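Local coordinates for protein SmhB (Serratia marcescens, PDB 6ZZ5) that is one component of a tripartite alpha-pore-forming toxin, present here in its soluble, largely helical form, at residues A[253-256]-A[257-261]; A[73-76]-A[77-81]. All coordinates share one frame; numbering follows the deposited sequence. Where two conformers were deposited one is given.

Interaction 1: A[253-256]-A[257-261]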
loop_
_atom_site.group_PDB
_atom_site.type_symbol
_atom_site.label_atom_id
_atom_site.label_comp_id
_atom_site.label_asym_id
_atom_site.label_seq_id
_atom_site.Cartn_x
_atom_site.Cartn_y
_atom_site.Cartn_z
ATOM N N GLU A 253 1.367 20.020 23.408
ATOM C CA GLU A 253 0.050 19.494 22.975
ATOM C C GLU A 253 -0.102 19.807 21.480
ATOM O O GLU A 253 -0.670 19.006 20.746
ATOM C CB GLU A 253 -1.057 20.100 23.841
ATOM C CG GLU A 253 -1.075 19.554 25.250
ATOM C CD GLU A 253 0.106 19.927 26.120
ATOM O OE1 GLU A 253 0.356 21.164 26.270
ATOM O OE2 GLU A 253 0.782 18.978 26.629
ATOM N N VAL A 254 0.404 20.953 21.039
ATOM C CA VAL A 254 0.404 21.311 19.612
ATOM C C VAL A 254 1.223 20.257 18.868
ATOM O O VAL A 254 0.812 19.904 17.778
ATOM C CB VAL A 254 0.941 22.723 19.373
ATOM C CG1 VAL A 254 1.176 22.954 17.887
ATOM C CG2 VAL A 254 -0.008 23.761 19.948
ATOM N N LEU A 255 2.404 19.923 19.365
ATOM C CA LEU A 255 3.317 18.946 18.715
ATOM C C LEU A 255 2.550 17.639 18.493
ATOM O O LEU A 255 2.637 17.074 17.414
ATOM C CB LEU A 255 4.530 18.696 19.620
ATOM C CG LEU A 255 5.939 18.766 19.036
ATOM C CD1 LEU A 255 6.040 19.768 17.902
ATOM C CD2 LEU A 255 6.958 19.159 20.131
ATOM N N VAL A 256 1.926 17.119 19.537
ATOM C CA VAL A 256 1.100 15.892 19.448
ATOM C C VAL A 256 0.017 16.093 18.378
ATOM O O VAL A 256 -0.135 15.208 17.512
ATOM C CB VAL A 256 0.540 15.531 20.826
ATOM C CG1 VAL A 256 -0.488 14.438 20.732
ATOM C CG2 VAL A 256 1.673 15.161 21.787
ATOM N N ALA A 257 -0.724 17.199 18.401
ATOM C CA ALA A 257 -1.820 17.444 17.436
ATOM C C ALA A 257 -1.230 17.438 16.019
ATOM O O ALA A 257 -1.873 16.859 15.096
ATOM C CB ALA A 257 -2.506 18.740 17.723
ATOM N N SER A 258 -0.067 18.062 15.855
ATOM C CA SER A 258 0.619 18.233 14.544
ATOM C C SER A 258 1.024 16.839 14.035
ATOM O O SER A 258 0.879 16.566 12.826
ATOM C CB SER A 258 1.860 19.086 14.680
ATOM O OG SER A 258 2.562 19.174 13.443
ATOM N N GLN A 259 1.562 16.023 14.935
ATOM C CA GLN A 259 2.039 14.667 14.588
ATOM C C GLN A 259 0.835 13.819 14.145
ATOM O O GLN A 259 0.931 13.126 13.132
ATOM C CB GLN A 259 2.799 14.046 15.750
ATOM C CG GLN A 259 4.169 14.659 15.957
ATOM C CD GLN A 259 4.822 14.273 17.260
ATOM O OE1 GLN A 259 4.215 13.579 18.070
ATOM N NE2 GLN A 259 6.042 14.725 17.489
ATOM N N ILE A 260 -0.297 13.925 14.813
ATOM C CA ILE A 260 -1.501 13.193 14.379
ATOM C C ILE A 260 -1.919 13.702 13.007
ATOM O O ILE A 260 -2.282 12.856 12.187
ATOM C CB ILE A 260 -2.599 13.275 15.448
ATOM C CG1 ILE A 260 -2.203 12.367 16.620
ATOM C CG2 ILE A 260 -3.934 12.867 14.889
ATOM C CD1 ILE A 260 -2.891 12.704 17.866
ATOM N N GLY A 261 -1.877 15.025 12.785
ATOM C CA GLY A 261 -2.202 15.633 11.487
ATOM C C GLY A 261 -1.312 15.086 10.366
ATOM O O GLY A 261 -1.837 14.755 9.288
#

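Interaction 2: A[73-76]-A[77-81]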
loop_
_atom_site.group_PDB
_atom_site.type_symbol
_atom_site.label_atom_id
_atom_site.label_comp_id
_atom_site.label_asym_id
_atom_site.label_seq_id
_atom_site.Cartn_x
_atom_site.Cartn_y
_atom_site.Cartn_z
ATOM N N ILE A 73 -5.767 -9.008 -2.693
ATOM C CA ILE A 73 -5.315 -10.418 -2.702
ATOM C C ILE A 73 -6.146 -11.196 -3.721
ATOM O O ILE A 73 -5.583 -12.034 -4.473
ATOM C CB ILE A 73 -5.359 -11.013 -1.285
ATOM C CG1 ILE A 73 -4.360 -10.264 -0.379
ATOM C CG2 ILE A 73 -5.089 -12.507 -1.332
ATOM C CD1 ILE A 73 -4.528 -10.551 1.103
ATOM N N ARG A 74 -7.441 -10.926 -3.735
ATOM C CA ARG A 74 -8.359 -11.560 -4.687
ATOM C C ARG A 74 -7.847 -11.302 -6.113
ATOM O O ARG A 74 -7.914 -12.254 -6.946
ATOM C CB ARG A 74 -9.770 -11.057 -4.399
ATOM C CG ARG A 74 -10.792 -11.432 -5.445
ATOM C CD ARG A 74 -10.963 -12.921 -5.446
ATOM N NE ARG A 74 -11.444 -13.427 -4.172
ATOM C CZ ARG A 74 -11.506 -14.723 -3.863
ATOM N NH1 ARG A 74 -11.987 -15.101 -2.687
ATOM N NH2 ARG A 74 -11.083 -15.627 -4.733
ATOM N N ASN A 75 -7.395 -10.063 -6.394
ATOM C CA ASN A 75 -6.944 -9.682 -7.739
ATOM C C ASN A 75 -5.786 -10.623 -8.095
ATOM O O ASN A 75 -5.710 -11.092 -9.245
ATOM C CB ASN A 75 -6.487 -8.238 -7.830
ATOM C CG ASN A 75 -5.961 -7.940 -9.213
ATOM O OD1 ASN A 75 -6.751 -7.882 -10.142
ATOM N ND2 ASN A 75 -4.661 -7.708 -9.337
ATOM N N VAL A 76 -4.877 -10.878 -7.158
ATOM C CA VAL A 76 -3.706 -11.742 -7.455
ATOM C C VAL A 76 -4.230 -13.151 -7.769
ATOM O O VAL A 76 -3.666 -13.793 -8.690
ATOM C CB VAL A 76 -2.684 -11.751 -6.296
ATOM C CG1 VAL A 76 -1.599 -12.751 -6.563
ATOM C CG2 VAL A 76 -2.110 -10.378 -6.032
ATOM N N THR A 77 -5.163 -13.673 -7.003
ATOM C CA THR A 77 -5.797 -14.995 -7.270
ATOM C C THR A 77 -6.438 -14.998 -8.676
ATOM O O THR A 77 -6.368 -16.009 -9.408
ATOM C CB THR A 77 -6.867 -15.326 -6.215
ATOM O OG1 THR A 77 -6.162 -15.261 -4.971
ATOM C CG2 THR A 77 -7.508 -16.686 -6.432
ATOM N N ASN A 78 -7.061 -13.900 -9.056
ATOM C CA ASN A 78 -7.747 -13.788 -10.382
ATOM C C ASN A 78 -6.700 -13.831 -11.490
ATOM O O ASN A 78 -6.957 -14.459 -12.495
ATOM C CB ASN A 78 -8.575 -12.501 -10.491
ATOM C CG ASN A 78 -9.764 -12.500 -9.572
ATOM O OD1 ASN A 78 -10.143 -13.557 -9.078
ATOM N ND2 ASN A 78 -10.381 -11.345 -9.369
ATOM N N ILE A 79 -5.561 -13.149 -11.317
ATOM C CA ILE A 79 -4.465 -13.205 -12.301
ATOM C C ILE A 79 -4.046 -14.670 -12.413
ATOM O O ILE A 79 -3.856 -15.156 -13.509
ATOM C CB ILE A 79 -3.308 -12.281 -11.888
ATOM C CG1 ILE A 79 -3.795 -10.813 -11.900
ATOM C CG2 ILE A 79 -2.119 -12.515 -12.791
ATOM C CD1 ILE A 79 -2.761 -9.826 -11.510
ATOM N N GLN A 80 -3.815 -15.336 -11.284
ATOM C CA GLN A 80 -3.364 -16.731 -11.295
ATOM C C GLN A 80 -4.386 -17.539 -12.104
ATOM O O GLN A 80 -3.958 -18.327 -12.975
ATOM C CB GLN A 80 -3.224 -17.276 -9.888
ATOM C CG GLN A 80 -2.620 -18.662 -9.831
ATOM C CD GLN A 80 -2.357 -19.073 -8.412
ATOM O OE1 GLN A 80 -3.141 -19.798 -7.880
ATOM N NE2 GLN A 80 -1.306 -18.563 -7.782
ATOM N N ASP A 81 -5.665 -17.390 -11.803
ATOM C CA ASP A 81 -6.705 -18.256 -12.419
ATOM C C ASP A 81 -6.800 -17.903 -13.906
ATOM O O ASP A 81 -6.966 -18.842 -14.708
ATOM C CB ASP A 81 -8.066 -18.165 -11.752
ATOM C CG ASP A 81 -9.101 -18.992 -12.514
ATOM O OD1 ASP A 81 -8.829 -20.205 -12.850
ATOM O OD2 ASP A 81 -10.076 -18.372 -12.902
HETATM O O HOH W 1 -9.480 -8.956 -10.660
#

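Interaction 1: A[253-256]-A[257-261]
Four successive i to i+4 backbone hydrogen bonds join residues 253-256 to 257-261 as regular alpha-helix, from Ala257 N to Glu253 O through Ser258 N to Val254 O (2.8 Å) and Gln259 N to Leu255 O, up to Ile260 N reaching Val256 O. The clearest meeting of apolar side chains is that of Val256 and Ile260, one turn apart, which lie side by side and point the same way; CG1 of Val256 approaches CD1 of Ile260 at 4.1 Å. Ile260 turns CG1 anti to its own carbonyl carbon (chi1 -73°); with chi2 extended (160°), this brings the delta methyl beside Val256 O and toward the valine. Gln259 leans back in the same sense: its CG lies 3.2 Å from Leu255 O, and beyond CG the extended chain brings the amide alongside Leu255, with NE2 4.3 Å from Leu255 CG. This is van der Waals contact rather than a polar link. The methyl of Ala257 rests against the carbonyl oxygens of Glu253 and Val254, while Ser258 CB lies 3.4 Å from Val254 O and its hydroxyl is hydrogen-bonded to Asn163 OD1 on a neighbouring helix. At the start of the helix Asn251 OD1 accepts a hydrogen bond from Val254 N. This part of the helix is largely buried in the helical bundle of this toxin: Val254 and Ala257 pack on Leu148 of helix 99-151, Leu255 and Ser258 face Leu162 of helix 156-184, and Ala257 and Ile260 meet Ile50 of helix 44-92, with Tyr141 OH bound to Ala257 O.

Interaction 2: A[73-76]-A[77-81]
Asn78 N donates to Arg74 O at 2.8 Å, the shortest of four i to i+4 backbone bonds that run from Thr77 N-Ile73 O to Gln80 N-Val76 O. An ordered water bridges two side-chain amides three residues apart: it donates to Asn75 OD1 (3.0 Å) and accepts from Asn78 ND2 (2.9 Å). Asn75 OD1 also takes the indole N-H of Trp285, so this buried oxygen is gripped by two donors, and the hydroxyl of Thr77 is hydrogen-bonded to Lys332 NZ. These turns belong to the long helix 44-92 in the bundle of an HBL-family toxin, and helices 4-30, 99-151, 252-300 and 321-336 all supply neighbours to them. Apolar atoms flank the polar groups. Ile79 CD1 lies 3.6 Å from Asn75 ND2, and the isoleucine also packs on Met8, Met12 and Val324. On the more exposed flank Arg74 is bent twice: the bend at chi2 (66°) sets CD 3.8 Å from Asn78 OD1, and the second bend at chi3 (61°) turns the guanidinium across the helix, with NH2 4.1 Å from Thr77 CG2.

From the N terminus, interaction 2 comes first, in the C-terminal half of helix 44-92, and interaction 1 follows in the opening turns of helix 252-300. Each is confined to consecutive residues, so neither closes a loop, and the two stand in series without nesting or crossing. The centres of interaction 1 and interaction 2 are about 40 Å apart, on opposite sides of the chain's centre. Even so, the surroundings of both include the same helix pair: Ile50 lies beside residues 257-261, and Met281 and Trp285 lie beside residues 75-79, which implies that helices 44-92 and 252-300 run in the same direction. Helix 99-151 also reaches both, through Tyr141 and Leu148 at interaction 1 and Tyr116 at interaction 2, in reverse order.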